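Side-chain contacts in protein yjcS (Bacillus subtilis, PDB 1Q8B), which is of unknown function but belongs to the antibiotic biosynthesis monooxygenase family, whose members typically form dimeric alpha-beta barrels, and so may be an oxygenase or a related enzyme: residues H14-C19 / E73-H78; L20-D25 / N29-E34; F51-L56 / R61-W66. All coordinates share one frame; numbering follows the deposited sequence.

How the interactions relate
All three contacts involve one antiparallel sheet. Interactions 1 and 2 use strand 13-22 near its two ends, where helices 72-78 and 28-42 pack against it; their centres are about 20 Å apart, on opposite sides of the chain's centre. Interaction 3 is the hairpin of strands 48-55 and 62-69, centred about 14 Å from interaction 1 and about 10 Å from interaction 2. Its second strand lies beside strand 13-22 and probably bonds to residues of both other contacts: L65 N to A18 O at 2.8 Å, L20 N to I63 O at 2.7 Å. R61 NH2 also reaches S24 O, at 2.7 Å, tying the residue just before that strand to the loop of interaction 2.

Interaction 1. Residues H14-C19 / E73-H78; sequences HYITAC and EAVKIH
V75 of helix 72-78 reaches to strand 13-22 and meets H14 and I16 with its methyl groups. V75 CB already points at the strand, but stays 4.8 Å from the nearer of the two tips, I16 CD1, so the touching is left to the two branches. With chi1 at 178°, CG1 lies anti to the backbone N and CG2 is placed beside that N, turned to the strand. V75 CG1 is the lesser participant, 4.3 Å from I16 CD1. V75 CG2 does most of the work and is shared between two residues. It meets I16 CD1 at 4.0 Å, the two side chains reaching toward each other tip to tip; the isoleucine is extended through CG1, which puts its terminal methyl at the helix. Next to this, V75 CG2 approaches the H14 imidazole obliquely, with H14 ND1 at 3.7 Å and CE1 slightly farther, at 4.1 Å. Here the side chains cross at about a right angle.

A first torsion of -169°, CG anti to the backbone N, directs the H14 ring toward V75. Its ND1 is buried by the valine methyl and has no hydrogen-bonding partner in the model, so a polar ring nitrogen is here packed against hydrocarbon. The whole contact is small, burying 91 Å², and purely by van der Waals packing.

H14 and I16 are alternate residues of the strand and face the helix together. V75 also leans on W69 of strand 62-69, next to strand 13-22 in the sheet, while H14 touches K100 and N102 of strand 93-103 on its other flank. Elsewhere on the helix, E73 and I77 pack on L98 and V95 of the second subunit, so helix 72-78 touches both its own sheet and the dimer partner.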
ATOM      1  N   HIS A  14      12.809  10.035   0.417  1.00 25.54           N
ATOM      2  CA  HIS A  14      12.086   9.968  -0.838  1.00 23.11           C
ATOM      3  C   HIS A  14      11.029  11.057  -0.851  1.00 22.26           C
ATOM      4  O   HIS A  14      10.047  10.993  -0.103  1.00 20.86           O
ATOM      5  CB  HIS A  14      11.426   8.602  -1.006  1.00 22.65           C
ATOM      6  CG  HIS A  14      10.887   8.359  -2.380  1.00 22.73           C
ATOM      7  ND1 HIS A  14       9.537   8.310  -2.656  1.00 23.40           N
ATOM      8  CD2 HIS A  14      11.519   8.149  -3.560  1.00 22.86           C
ATOM      9  CE1 HIS A  14       9.360   8.076  -3.945  1.00 23.12           C
ATOM     10  NE2 HIS A  14      10.547   7.973  -4.516  1.00 23.22           N
ATOM     11  N   TYR A  15      11.249  12.055  -1.705  1.00 21.33           N
ATOM     12  CA  TYR A  15      10.349  13.197  -1.852  1.00 20.64           C
ATOM     13  C   TYR A  15       9.329  13.051  -2.971  1.00 19.67           C
ATOM     14  O   TYR A  15       9.649  12.594  -4.074  1.00 19.31           O
ATOM     15  CB  TYR A  15      11.138  14.477  -2.146  1.00 20.89           C
ATOM     16  CG  TYR A  15      11.731  15.187  -0.953  1.00 20.47           C
ATOM     17  CD1 TYR A  15      12.914  14.743  -0.367  1.00 20.17           C
ATOM     18  CD2 TYR A  15      11.142  16.355  -0.459  1.00 19.98           C
ATOM     19  CE1 TYR A  15      13.504  15.453   0.675  1.00 20.42           C
ATOM     20  CE2 TYR A  15      11.719  17.070   0.582  1.00 19.55           C
ATOM     21  CZ  TYR A  15      12.898  16.618   1.142  1.00 19.93           C
ATOM     22  OH  TYR A  15      13.475  17.330   2.164  1.00 20.08           O
ATOM     23  N   ILE A  16       8.104  13.477  -2.693  1.00 18.42           N
ATOM     24  CA  ILE A  16       7.057  13.437  -3.695  1.00 17.65           C
ATOM     25  C   ILE A  16       6.189  14.682  -3.646  1.00 17.17           C
ATOM     26  O   ILE A  16       5.747  15.099  -2.576  1.00 16.94           O
ATOM     27  CB  ILE A  16       6.120  12.219  -3.526  1.00 17.94           C
ATOM     28  CG1 ILE A  16       6.872  10.919  -3.825  1.00 18.33           C
ATOM     29  CG2 ILE A  16       4.931  12.351  -4.483  1.00 18.23           C
ATOM     30  CD1 ILE A  16       6.001   9.680  -3.737  1.00 18.04           C
ATOM     31  N   THR A  17       5.975  15.286  -4.812  1.00 16.84           N
ATOM     32  CA  THR A  17       5.092  16.438  -4.933  1.00 16.56           C
ATOM     33  C   THR A  17       4.113  16.001  -6.004  1.00 16.18           C
ATOM     34  O   THR A  17       4.516  15.587  -7.091  1.00 15.55           O
ATOM     35  CB  THR A  17       5.817  17.709  -5.404  1.00 17.12           C
ATOM     36  OG1 THR A  17       6.750  18.113  -4.403  1.00 16.36           O
ATOM     37  CG2 THR A  17       4.816  18.848  -5.629  1.00 16.27           C
ATOM     38  N   ALA A  18       2.826  16.072  -5.696  1.00 15.79           N
ATOM     39  CA  ALA A  18       1.831  15.649  -6.657  1.00 16.38           C
ATOM     40  C   ALA A  18       0.653  16.597  -6.691  1.00 17.03           C
ATOM     41  O   ALA A  18       0.321  17.237  -5.695  1.00 17.56           O
ATOM     42  CB  ALA A  18       1.355  14.240  -6.320  1.00 15.67           C
ATOM     43  N   CYS A  19       0.031  16.690  -7.856  1.00 17.65           N
ATOM     44  CA  CYS A  19      -1.134  17.528  -8.029  1.00 18.39           C
ATOM     45  C   CYS A  19      -2.251  16.590  -8.418  1.00 18.87           C
ATOM     46  O   CYS A  19      -2.132  15.858  -9.402  1.00 18.84           O
ATOM     47  CB  CYS A  19      -0.921  18.549  -9.144  1.00 19.06           C
ATOM     48  SG  CYS A  19      -2.357  19.644  -9.385  1.00 21.90           S
ATOM     49  N   GLU A  73       9.645   2.078  -0.462  1.00 28.11           N
ATOM     50  CA  GLU A  73       8.737   1.049   0.044  1.00 28.54           C
ATOM     51  C   GLU A  73       7.681   1.663   0.951  1.00 27.00           C
ATOM     52  O   GLU A  73       6.544   1.196   0.980  1.00 27.36           O
ATOM     53  CB  GLU A  73       9.484  -0.043   0.823  1.00 30.88           C
ATOM     54  CG  GLU A  73      10.656  -0.656   0.090  1.00 35.15           C
ATOM     55  CD  GLU A  73      11.943   0.103   0.350  1.00 37.91           C
ATOM     56  OE1 GLU A  73      12.398   0.107   1.519  1.00 39.54           O
ATOM     57  OE2 GLU A  73      12.494   0.696  -0.606  1.00 39.12           O
ATOM     58  N   ALA A  74       8.056   2.707   1.690  1.00 24.73           N
ATOM     59  CA  ALA A  74       7.114   3.367   2.588  1.00 23.52           C
ATOM     60  C   ALA A  74       5.901   3.871   1.803  1.00 22.35           C
ATOM     61  O   ALA A  74       4.775   3.840   2.297  1.00 22.05           O
ATOM     62  CB  ALA A  74       7.797   4.524   3.315  1.00 22.88           C
ATOM     63  N   VAL A  75       6.138   4.328   0.579  1.00 21.86           N
ATOM     64  CA  VAL A  75       5.064   4.825  -0.282  1.00 21.67           C
ATOM     65  C   VAL A  75       4.116   3.681  -0.629  1.00 21.59           C
ATOM     66  O   VAL A  75       2.899   3.832  -0.574  1.00 21.18           O
ATOM     67  CB  VAL A  75       5.617   5.423  -1.606  1.00 21.63           C
ATOM     68  CG1 VAL A  75       4.468   5.882  -2.491  1.00 21.92           C
ATOM     69  CG2 VAL A  75       6.537   6.588  -1.310  1.00 21.26           C
ATOM     70  N   LYS A  76       4.682   2.534  -0.995  1.00 21.80           N
ATOM     71  CA  LYS A  76       3.884   1.368  -1.337  1.00 21.91           C
ATOM     72  C   LYS A  76       3.119   0.868  -0.115  1.00 20.89           C
ATOM     73  O   LYS A  76       1.942   0.526  -0.217  1.00 20.54           O
ATOM     74  CB  LYS A  76       4.786   0.275  -1.918  1.00 23.58           C
ATOM     75  CG  LYS A  76       5.260   0.624  -3.324  1.00 27.23           C
ATOM     76  CD  LYS A  76       6.318  -0.319  -3.864  1.00 29.41           C
ATOM     77  CE  LYS A  76       6.679   0.072  -5.292  1.00 31.20           C
ATOM     78  NZ  LYS A  76       7.851  -0.684  -5.815  1.00 33.79           N
ATOM     79  N   ILE A  77       3.784   0.838   1.040  1.00 20.22           N
ATOM     80  CA  ILE A  77       3.139   0.408   2.284  1.00 20.00           C
ATOM     81  C   ILE A  77       1.956   1.334   2.567  1.00 19.73           C
ATOM     82  O   ILE A  77       0.889   0.890   2.997  1.00 19.28           O
ATOM     83  CB  ILE A  77       4.129   0.449   3.474  1.00 19.88           C
ATOM     84  CG1 ILE A  77       5.081  -0.746   3.393  1.00 20.62           C
ATOM     85  CG2 ILE A  77       3.377   0.426   4.790  1.00 20.05           C
ATOM     86  CD1 ILE A  77       6.199  -0.714   4.399  1.00 20.50           C
ATOM     87  N   HIS A  78       2.162   2.623   2.314  1.00 19.00           N
ATOM     88  CA  HIS A  78       1.128   3.632   2.496  1.00 18.61           C
ATOM     89  C   HIS A  78      -0.164   3.258   1.768  1.00 18.91           C
ATOM     90  O   HIS A  78      -1.258   3.424   2.310  1.00 18.82           O
ATOM     91  CB  HIS A  78       1.638   4.979   1.970  1.00 18.53           C
ATOM     92  CG  HIS A  78       0.568   6.015   1.783  1.00 17.38           C
ATOM     93  ND1 HIS A  78      -0.228   6.466   2.815  1.00 17.52           N
ATOM     94  CD2 HIS A  78       0.193   6.715   0.688  1.00 16.90           C
ATOM     95  CE1 HIS A  78      -1.047   7.399   2.362  1.00 16.90           C
ATOM     96  NE2 HIS A  78      -0.812   7.570   1.074  1.00 16.93           N
TER

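Interaction 2. Residues L20-D25 / N29-E34; sequences LKIISD and NEIMKE
I22 and I31 reach toward each other from strand and helix and meet tip to tip, I22 CG2 lying 3.5 Å from I31 CD1. This close methyl pair is the tight part of the contact. In I31 a first torsion of -65° and an extended second one carry CD1 straight out from the helix to the strand. In I22 it is the CG2 branch, anti to the backbone N, that makes the closest approach. The longer branch also comes near, I22 CD1 lying 4.2 Å from I31 CD1, so the end of I31 sits against both arms of I22. Both residues are buried, and both also touch I63 of strand 62-69; L28, from the start of the helix, adds to the cover over I22.

The packing slackens where the chain leaves the strand. S24 has its CB turned to the helix, yet S24 OG stays 4.3 Å from I31 CD1, a peripheral van der Waals approach. The hydroxyl is engaged instead with the backbone N of K26, a bond within the connecting turn, and the I31 side chain also touches K26. Beyond this lies the solvent side, where D25 is exposed and makes no close contact with the helix. The two segments together bury 122 Å².

Strand 13-22, a short turn and helix 28-42 lead on to strand 48-55, which runs parallel to the first but is separated from it in the sheet by strand 62-69. This is the split beta-alpha-beta unit of the ferredoxin-like fold, consistent with the dimeric alpha-beta barrel proteins, and the isoleucine pair seats the first turns of its helix on the sheet.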
ATOM      1  N   LEU A  20      -3.323  16.604  -7.636  1.00 18.93           N
ATOM      2  CA  LEU A  20      -4.474  15.758  -7.896  1.00 19.49           C
ATOM      3  C   LEU A  20      -5.596  16.539  -8.566  1.00 20.28           C
ATOM      4  O   LEU A  20      -5.878  17.685  -8.208  1.00 19.92           O
ATOM      5  CB  LEU A  20      -5.028  15.173  -6.595  1.00 19.13           C
ATOM      6  CG  LEU A  20      -4.136  14.379  -5.642  1.00 20.19           C
ATOM      7  CD1 LEU A  20      -5.008  13.782  -4.551  1.00 18.63           C
ATOM      8  CD2 LEU A  20      -3.406  13.279  -6.388  1.00 20.45           C
ATOM      9  N   LYS A  21      -6.236  15.911  -9.541  1.00 21.02           N
ATOM     10  CA  LYS A  21      -7.362  16.528 -10.212  1.00 21.68           C
ATOM     11  C   LYS A  21      -8.612  15.942  -9.543  1.00 21.41           C
ATOM     12  O   LYS A  21      -8.737  14.722  -9.429  1.00 20.75           O
ATOM     13  CB  LYS A  21      -7.347  16.177 -11.701  1.00 23.20           C
ATOM     14  CG  LYS A  21      -8.413  16.906 -12.499  1.00 25.39           C
ATOM     15  CD  LYS A  21      -8.609  16.277 -13.854  1.00 26.78           C
ATOM     16  CE  LYS A  21      -9.819  16.876 -14.533  1.00 28.87           C
ATOM     17  NZ  LYS A  21     -10.139  16.148 -15.787  1.00 30.99           N
ATOM     18  N   ILE A  22      -9.516  16.799  -9.070  1.00 21.05           N
ATOM     19  CA  ILE A  22     -10.743  16.308  -8.441  1.00 21.64           C
ATOM     20  C   ILE A  22     -11.737  15.958  -9.547  1.00 22.61           C
ATOM     21  O   ILE A  22     -12.087  16.803 -10.369  1.00 22.37           O
ATOM     22  CB  ILE A  22     -11.396  17.370  -7.516  1.00 21.22           C
ATOM     23  CG1 ILE A  22     -10.465  17.712  -6.356  1.00 20.83           C
ATOM     24  CG2 ILE A  22     -12.707  16.840  -6.955  1.00 20.34           C
ATOM     25  CD1 ILE A  22     -10.906  18.924  -5.565  1.00 20.57           C
ATOM     26  N   ILE A  23     -12.174  14.706  -9.573  1.00 24.22           N
ATOM     27  CA  ILE A  23     -13.128  14.255 -10.578  1.00 25.38           C
ATOM     28  C   ILE A  23     -14.510  14.085  -9.956  1.00 26.57           C
ATOM     29  O   ILE A  23     -15.481  13.775 -10.642  1.00 27.31           O
ATOM     30  CB  ILE A  23     -12.665  12.932 -11.224  1.00 25.40           C
ATOM     31  CG1 ILE A  23     -12.458  11.860 -10.149  1.00 25.13           C
ATOM     32  CG2 ILE A  23     -11.372  13.172 -12.005  1.00 24.93           C
ATOM     33  CD1 ILE A  23     -11.919  10.539 -10.690  1.00 25.39           C
ATOM     34  N   SER A  24     -14.583  14.289  -8.644  1.00 27.52           N
ATOM     35  CA  SER A  24     -15.834  14.203  -7.904  1.00 28.39           C
ATOM     36  C   SER A  24     -16.536  15.553  -8.032  1.00 29.52           C
ATOM     37  O   SER A  24     -15.895  16.566  -8.315  1.00 29.77           O
ATOM     38  CB  SER A  24     -15.549  13.914  -6.430  1.00 27.49           C
ATOM     39  OG  SER A  24     -16.698  14.139  -5.632  1.00 27.12           O
ATOM     40  N   ASP A  25     -17.847  15.572  -7.830  1.00 30.77           N
ATOM     41  CA  ASP A  25     -18.594  16.823  -7.916  1.00 32.01           C
ATOM     42  C   ASP A  25     -18.998  17.288  -6.525  1.00 31.52           C
ATOM     43  O   ASP A  25     -19.825  18.183  -6.374  1.00 31.76           O
ATOM     44  CB  ASP A  25     -19.838  16.656  -8.803  1.00 34.17           C
ATOM     45  CG  ASP A  25     -20.850  15.670  -8.230  1.00 36.49           C
ATOM     46  OD1 ASP A  25     -21.834  15.361  -8.937  1.00 38.38           O
ATOM     47  OD2 ASP A  25     -20.669  15.208  -7.080  1.00 37.76           O
ATOM     48  N   ASN A  29     -14.875  21.574   0.334  1.00 31.39           N
ATOM     49  CA  ASN A  29     -14.648  21.507   1.775  1.00 32.38           C
ATOM     50  C   ASN A  29     -14.849  20.082   2.254  1.00 31.45           C
ATOM     51  O   ASN A  29     -14.057  19.568   3.041  1.00 31.50           O
ATOM     52  CB  ASN A  29     -15.613  22.424   2.534  1.00 35.00           C
ATOM     53  CG  ASN A  29     -15.555  23.858   2.057  1.00 37.70           C
ATOM     54  OD1 ASN A  29     -14.490  24.486   2.067  1.00 39.28           O
ATOM     55  ND2 ASN A  29     -16.704  24.390   1.635  1.00 39.26           N
ATOM     56  N   GLU A  30     -15.922  19.449   1.788  1.00 30.64           N
ATOM     57  CA  GLU A  30     -16.208  18.075   2.172  1.00 30.07           C
ATOM     58  C   GLU A  30     -15.028  17.202   1.763  1.00 28.76           C
ATOM     59  O   GLU A  30     -14.549  16.370   2.542  1.00 27.92           O
ATOM     60  CB  GLU A  30     -17.473  17.571   1.473  1.00 31.98           C
ATOM     61  CG  GLU A  30     -18.761  18.283   1.866  1.00 35.60           C
ATOM     62  CD  GLU A  30     -19.998  17.651   1.224  1.00 37.90           C
ATOM     63  OE1 GLU A  30     -21.110  18.194   1.414  1.00 39.70           O
ATOM     64  OE2 GLU A  30     -19.864  16.612   0.533  1.00 39.24           O
ATOM     65  N   ILE A  31     -14.566  17.399   0.532  1.00 26.82           N
ATOM     66  CA  ILE A  31     -13.442  16.638   0.009  1.00 26.01           C
ATOM     67  C   ILE A  31     -12.191  16.857   0.851  1.00 25.67           C
ATOM     68  O   ILE A  31     -11.514  15.900   1.223  1.00 25.29           O
ATOM     69  CB  ILE A  31     -13.147  17.020  -1.464  1.00 26.10           C
ATOM     70  CG1 ILE A  31     -14.329  16.603  -2.354  1.00 25.61           C
ATOM     71  CG2 ILE A  31     -11.846  16.358  -1.926  1.00 25.38           C
ATOM     72  CD1 ILE A  31     -14.259  17.121  -3.784  1.00 24.90           C
HETATM   73  N   MSE A  32     -11.890  18.111   1.170  1.00 25.82           N
HETATM   74  CA  MSE A  32     -10.708  18.400   1.968  1.00 26.26           C
HETATM   75  C   MSE A  32     -10.746  17.782   3.359  1.00 26.32           C
HETATM   76  O   MSE A  32      -9.702  17.452   3.911  1.00 26.21           O
HETATM   77  CB  MSE A  32     -10.474  19.908   2.065  1.00 27.04           C
HETATM   78  CG  MSE A  32      -9.849  20.502   0.813  1.00 27.43           C
HETATM   79 SE   MSE A  32      -8.252  19.526   0.209  1.00 31.48          SE
HETATM   80  CE  MSE A  32      -7.230  19.538   1.858  1.00 28.15           C
ATOM     81  N   LYS A  33     -11.937  17.623   3.932  1.00 27.00           N
ATOM     82  CA  LYS A  33     -12.042  17.012   5.257  1.00 27.37           C
ATOM     83  C   LYS A  33     -11.538  15.580   5.193  1.00 26.82           C
ATOM     84  O   LYS A  33     -10.891  15.098   6.122  1.00 26.78           O
ATOM     85  CB  LYS A  33     -13.486  17.027   5.758  1.00 29.22           C
ATOM     86  CG  LYS A  33     -13.921  18.370   6.314  1.00 31.45           C
ATOM     87  CD  LYS A  33     -15.341  18.313   6.855  1.00 33.46           C
ATOM     88  CE  LYS A  33     -15.712  19.613   7.564  1.00 34.73           C
ATOM     89  NZ  LYS A  33     -15.588  20.806   6.677  1.00 35.82           N
ATOM     90  N   GLU A  34     -11.836  14.903   4.087  1.00 26.19           N
ATOM     91  CA  GLU A  34     -11.395  13.528   3.895  1.00 25.05           C
ATOM     92  C   GLU A  34      -9.886  13.504   3.764  1.00 24.07           C
ATOM     93  O   GLU A  34      -9.222  12.602   4.278  1.00 23.57           O
ATOM     94  CB  GLU A  34     -12.038  12.920   2.647  1.00 25.61           C
ATOM     95  CG  GLU A  34     -13.437  12.413   2.895  1.00 26.44           C
ATOM     96  CD  GLU A  34     -13.479  11.410   4.041  1.00 27.29           C
ATOM     97  OE1 GLU A  34     -12.936  10.294   3.883  1.00 26.76           O
ATOM     98  OE2 GLU A  34     -14.045  11.746   5.104  1.00 28.24           O
TER

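Interaction 3. Residues F51-L56 / R61-W66; sequences FHAYPL and RKIMLW
H52 and W66 face each other as a hydrogen-bonded antiparallel pair: H52 N gives to W66 O at 3.0 Å, and W66 N returns a bond to H52 O. Y54 and M64 repeat the pattern, M64 N meeting Y54 O at 2.7 Å and Y54 N meeting M64 O at 3.1 Å. The last bond, L56 N to K62 O, is as long but reaches its acceptor from above the carbonyl plane, 39° out of it. A53 N and O face outward and are satisfied by helix 28-42, through E39 OE2 and K36 NZ; E39 OE1 also bonds to H52 ND1.

Over the strands, Y54 turns an edge to the face of W66, with planes at 70° and Y54 CE2 3.7 Å from W66 CZ2. Its chi1 of 79° tips the ring across to M64; M64 CB lies over one face, 3.9 Å from the centroid of the Y54 ring, as a CH-pi contact. On the other sheet face, A53 CB and L65 CD2 pack tightly at 3.5 Å.

I63, on that same face, rests against I31 and F35 of helix 28-42, while strand 13-22 pairs with the far edge of strand 62-69; strand 48-55 is outermost within the chain.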
ATOM      1  N   PHE A  51       3.588  14.526   5.332  1.00 18.54           N
ATOM      2  CA  PHE A  51       2.505  14.378   4.376  1.00 17.88           C
ATOM      3  C   PHE A  51       1.566  15.540   4.644  1.00 17.66           C
ATOM      4  O   PHE A  51       1.080  15.705   5.763  1.00 17.33           O
ATOM      5  CB  PHE A  51       1.747  13.064   4.577  1.00 17.60           C
ATOM      6  CG  PHE A  51       0.703  12.793   3.514  1.00 17.63           C
ATOM      7  CD1 PHE A  51       1.002  12.002   2.408  1.00 17.13           C
ATOM      8  CD2 PHE A  51      -0.576  13.342   3.616  1.00 17.38           C
ATOM      9  CE1 PHE A  51       0.040  11.757   1.418  1.00 17.29           C
ATOM     10  CE2 PHE A  51      -1.544  13.105   2.632  1.00 17.11           C
ATOM     11  CZ  PHE A  51      -1.236  12.310   1.532  1.00 16.93           C
ATOM     12  N   HIS A  52       1.319  16.353   3.626  1.00 17.29           N
ATOM     13  CA  HIS A  52       0.436  17.498   3.783  1.00 17.87           C
ATOM     14  C   HIS A  52      -0.369  17.702   2.511  1.00 17.57           C
ATOM     15  O   HIS A  52       0.171  17.651   1.407  1.00 17.83           O
ATOM     16  CB  HIS A  52       1.260  18.753   4.102  1.00 18.56           C
ATOM     17  CG  HIS A  52       0.435  19.965   4.415  1.00 19.06           C
ATOM     18  ND1 HIS A  52      -0.510  19.986   5.418  1.00 18.96           N
ATOM     19  CD2 HIS A  52       0.428  21.204   3.864  1.00 19.37           C
ATOM     20  CE1 HIS A  52      -1.063  21.184   5.473  1.00 19.21           C
ATOM     21  NE2 HIS A  52      -0.513  21.942   4.542  1.00 18.95           N
ATOM     22  N   ALA A  53      -1.665  17.924   2.674  1.00 17.48           N
ATOM     23  CA  ALA A  53      -2.554  18.130   1.542  1.00 17.83           C
ATOM     24  C   ALA A  53      -3.240  19.488   1.665  1.00 18.23           C
ATOM     25  O   ALA A  53      -3.600  19.904   2.767  1.00 18.68           O
ATOM     26  CB  ALA A  53      -3.601  17.019   1.496  1.00 17.31           C
ATOM     27  N   TYR A  54      -3.408  20.182   0.540  1.00 17.32           N
ATOM     28  CA  TYR A  54      -4.075  21.471   0.555  1.00 17.25           C
ATOM     29  C   TYR A  54      -4.658  21.750  -0.824  1.00 17.60           C
ATOM     30  O   TYR A  54      -4.131  21.298  -1.842  1.00 16.91           O
ATOM     31  CB  TYR A  54      -3.105  22.577   0.995  1.00 16.35           C
ATOM     32  CG  TYR A  54      -2.159  23.060  -0.069  1.00 15.56           C
ATOM     33  CD1 TYR A  54      -2.550  24.037  -0.987  1.00 15.74           C
ATOM     34  CD2 TYR A  54      -0.867  22.552  -0.152  1.00 15.85           C
ATOM     35  CE1 TYR A  54      -1.669  24.503  -1.969  1.00 16.26           C
ATOM     36  CE2 TYR A  54       0.018  23.004  -1.119  1.00 16.31           C
ATOM     37  CZ  TYR A  54      -0.385  23.980  -2.028  1.00 16.35           C
ATOM     38  OH  TYR A  54       0.497  24.416  -2.991  1.00 16.02           O
ATOM     39  N   PRO A  55      -5.769  22.501  -0.873  1.00 18.41           N
ATOM     40  CA  PRO A  55      -6.429  22.825  -2.142  1.00 19.05           C
ATOM     41  C   PRO A  55      -5.879  24.036  -2.875  1.00 20.24           C
ATOM     42  O   PRO A  55      -5.463  25.013  -2.249  1.00 20.31           O
ATOM     43  CB  PRO A  55      -7.872  23.049  -1.716  1.00 18.87           C
ATOM     44  CG  PRO A  55      -7.687  23.789  -0.403  1.00 18.75           C
ATOM     45  CD  PRO A  55      -6.540  23.025   0.275  1.00 18.62           C
ATOM     46  N   LEU A  56      -5.868  23.960  -4.204  1.00 21.13           N
ATOM     47  CA  LEU A  56      -5.447  25.097  -5.017  1.00 22.83           C
ATOM     48  C   LEU A  56      -6.701  25.981  -4.987  1.00 23.48           C
ATOM     49  O   LEU A  56      -7.615  25.711  -4.211  1.00 22.98           O
ATOM     50  CB  LEU A  56      -5.140  24.672  -6.463  1.00 22.40           C
ATOM     51  CG  LEU A  56      -3.855  23.890  -6.767  1.00 22.83           C
ATOM     52  CD1 LEU A  56      -2.647  24.679  -6.302  1.00 22.65           C
ATOM     53  CD2 LEU A  56      -3.888  22.543  -6.073  1.00 23.87           C
ATOM     54  N   ARG A  61     -10.239  23.151  -8.912  1.00 26.11           N
ATOM     55  CA  ARG A  61     -10.696  21.802  -8.585  1.00 25.73           C
ATOM     56  C   ARG A  61      -9.477  20.872  -8.584  1.00 25.05           C
ATOM     57  O   ARG A  61      -9.438  19.861  -9.299  1.00 24.66           O
ATOM     58  CB  ARG A  61     -11.743  21.320  -9.598  1.00 25.46           C
ATOM     59  CG  ARG A  61     -13.046  22.107  -9.541  1.00 25.66           C
ATOM     60  CD  ARG A  61     -13.769  21.900  -8.220  1.00 25.55           C
ATOM     61  NE  ARG A  61     -14.395  20.582  -8.145  1.00 26.49           N
ATOM     62  CZ  ARG A  61     -15.144  20.164  -7.130  1.00 26.31           C
ATOM     63  NH1 ARG A  61     -15.365  20.964  -6.091  1.00 26.43           N
ATOM     64  NH2 ARG A  61     -15.671  18.947  -7.150  1.00 25.33           N
ATOM     65  N   LYS A  62      -8.476  21.244  -7.787  1.00 23.69           N
ATOM     66  CA  LYS A  62      -7.243  20.470  -7.668  1.00 22.83           C
ATOM     67  C   LYS A  62      -6.757  20.484  -6.228  1.00 21.89           C
ATOM     68  O   LYS A  62      -7.072  21.400  -5.465  1.00 22.14           O
ATOM     69  CB  LYS A  62      -6.154  21.048  -8.574  1.00 23.29           C
ATOM     70  CG  LYS A  62      -6.387  20.840 -10.062  1.00 24.20           C
ATOM     71  CD  LYS A  62      -5.361  21.608 -10.875  1.00 25.63           C
ATOM     72  CE  LYS A  62      -5.438  21.231 -12.340  1.00 27.33           C
ATOM     73  NZ  LYS A  62      -6.842  21.261 -12.812  1.00 29.26           N
ATOM     74  N   ILE A  63      -5.993  19.457  -5.864  1.00 20.35           N
ATOM     75  CA  ILE A  63      -5.446  19.329  -4.523  1.00 19.25           C
ATOM     76  C   ILE A  63      -3.963  19.035  -4.655  1.00 19.46           C
ATOM     77  O   ILE A  63      -3.561  18.202  -5.464  1.00 18.73           O
ATOM     78  CB  ILE A  63      -6.132  18.183  -3.746  1.00 18.61           C
ATOM     79  CG1 ILE A  63      -7.613  18.517  -3.543  1.00 18.25           C
ATOM     80  CG2 ILE A  63      -5.443  17.969  -2.402  1.00 18.16           C
ATOM     81  CD1 ILE A  63      -8.412  17.396  -2.926  1.00 17.80           C
HETATM   82  N   MSE A  64      -3.151  19.720  -3.859  1.00 19.77           N
HETATM   83  CA  MSE A  64      -1.713  19.526  -3.909  1.00 20.11           C
HETATM   84  C   MSE A  64      -1.206  18.682  -2.746  1.00 19.38           C
HETATM   85  O   MSE A  64      -1.693  18.817  -1.622  1.00 18.67           O
HETATM   86  CB  MSE A  64      -1.010  20.876  -3.895  1.00 22.23           C
HETATM   87  CG  MSE A  64       0.475  20.794  -4.188  1.00 25.75           C
HETATM   88 SE   MSE A  64       0.933  20.536  -6.067  1.00 34.57          SE
HETATM   89  CE  MSE A  64      -0.192  21.910  -6.838  1.00 25.39           C
ATOM     90  N   LEU A  65      -0.228  17.815  -3.020  1.00 18.11           N
ATOM     91  CA  LEU A  65       0.351  16.962  -1.982  1.00 16.89           C
ATOM     92  C   LEU A  65       1.861  17.148  -1.861  1.00 16.16           C
ATOM     93  O   LEU A  65       2.587  17.114  -2.853  1.00 15.82           O
ATOM     94  CB  LEU A  65       0.062  15.477  -2.263  1.00 17.28           C
ATOM     95  CG  LEU A  65      -1.382  14.969  -2.415  1.00 17.16           C
ATOM     96  CD1 LEU A  65      -1.348  13.470  -2.728  1.00 17.53           C
ATOM     97  CD2 LEU A  65      -2.187  15.227  -1.138  1.00 16.12           C
ATOM     98  N   TRP A  66       2.316  17.360  -0.631  1.00 16.28           N
ATOM     99  CA  TRP A  66       3.737  17.516  -0.321  1.00 16.51           C
ATOM    100  C   TRP A  66       4.052  16.289   0.516  1.00 16.81           C
ATOM    101  O   TRP A  66       3.465  16.117   1.584  1.00 16.76           O
ATOM    102  CB  TRP A  66       3.995  18.768   0.529  1.00 16.29           C
ATOM    103  CG  TRP A  66       3.813  20.076  -0.190  1.00 16.57           C
ATOM    104  CD1 TRP A  66       3.741  20.271  -1.541  1.00 16.27           C
ATOM    105  CD2 TRP A  66       3.751  21.381   0.407  1.00 15.92           C
ATOM    106  NE1 TRP A  66       3.643  21.613  -1.820  1.00 16.07           N
ATOM    107  CE2 TRP A  66       3.645  22.319  -0.645  1.00 16.23           C
ATOM    108  CE3 TRP A  66       3.776  21.849   1.727  1.00 15.48           C
ATOM    109  CZ2 TRP A  66       3.562  23.703  -0.418  1.00 15.48           C
ATOM    110  CZ3 TRP A  66       3.696  23.229   1.954  1.00 15.47           C
ATOM    111  CH2 TRP A  66       3.590  24.136   0.883  1.00 15.01           C
TER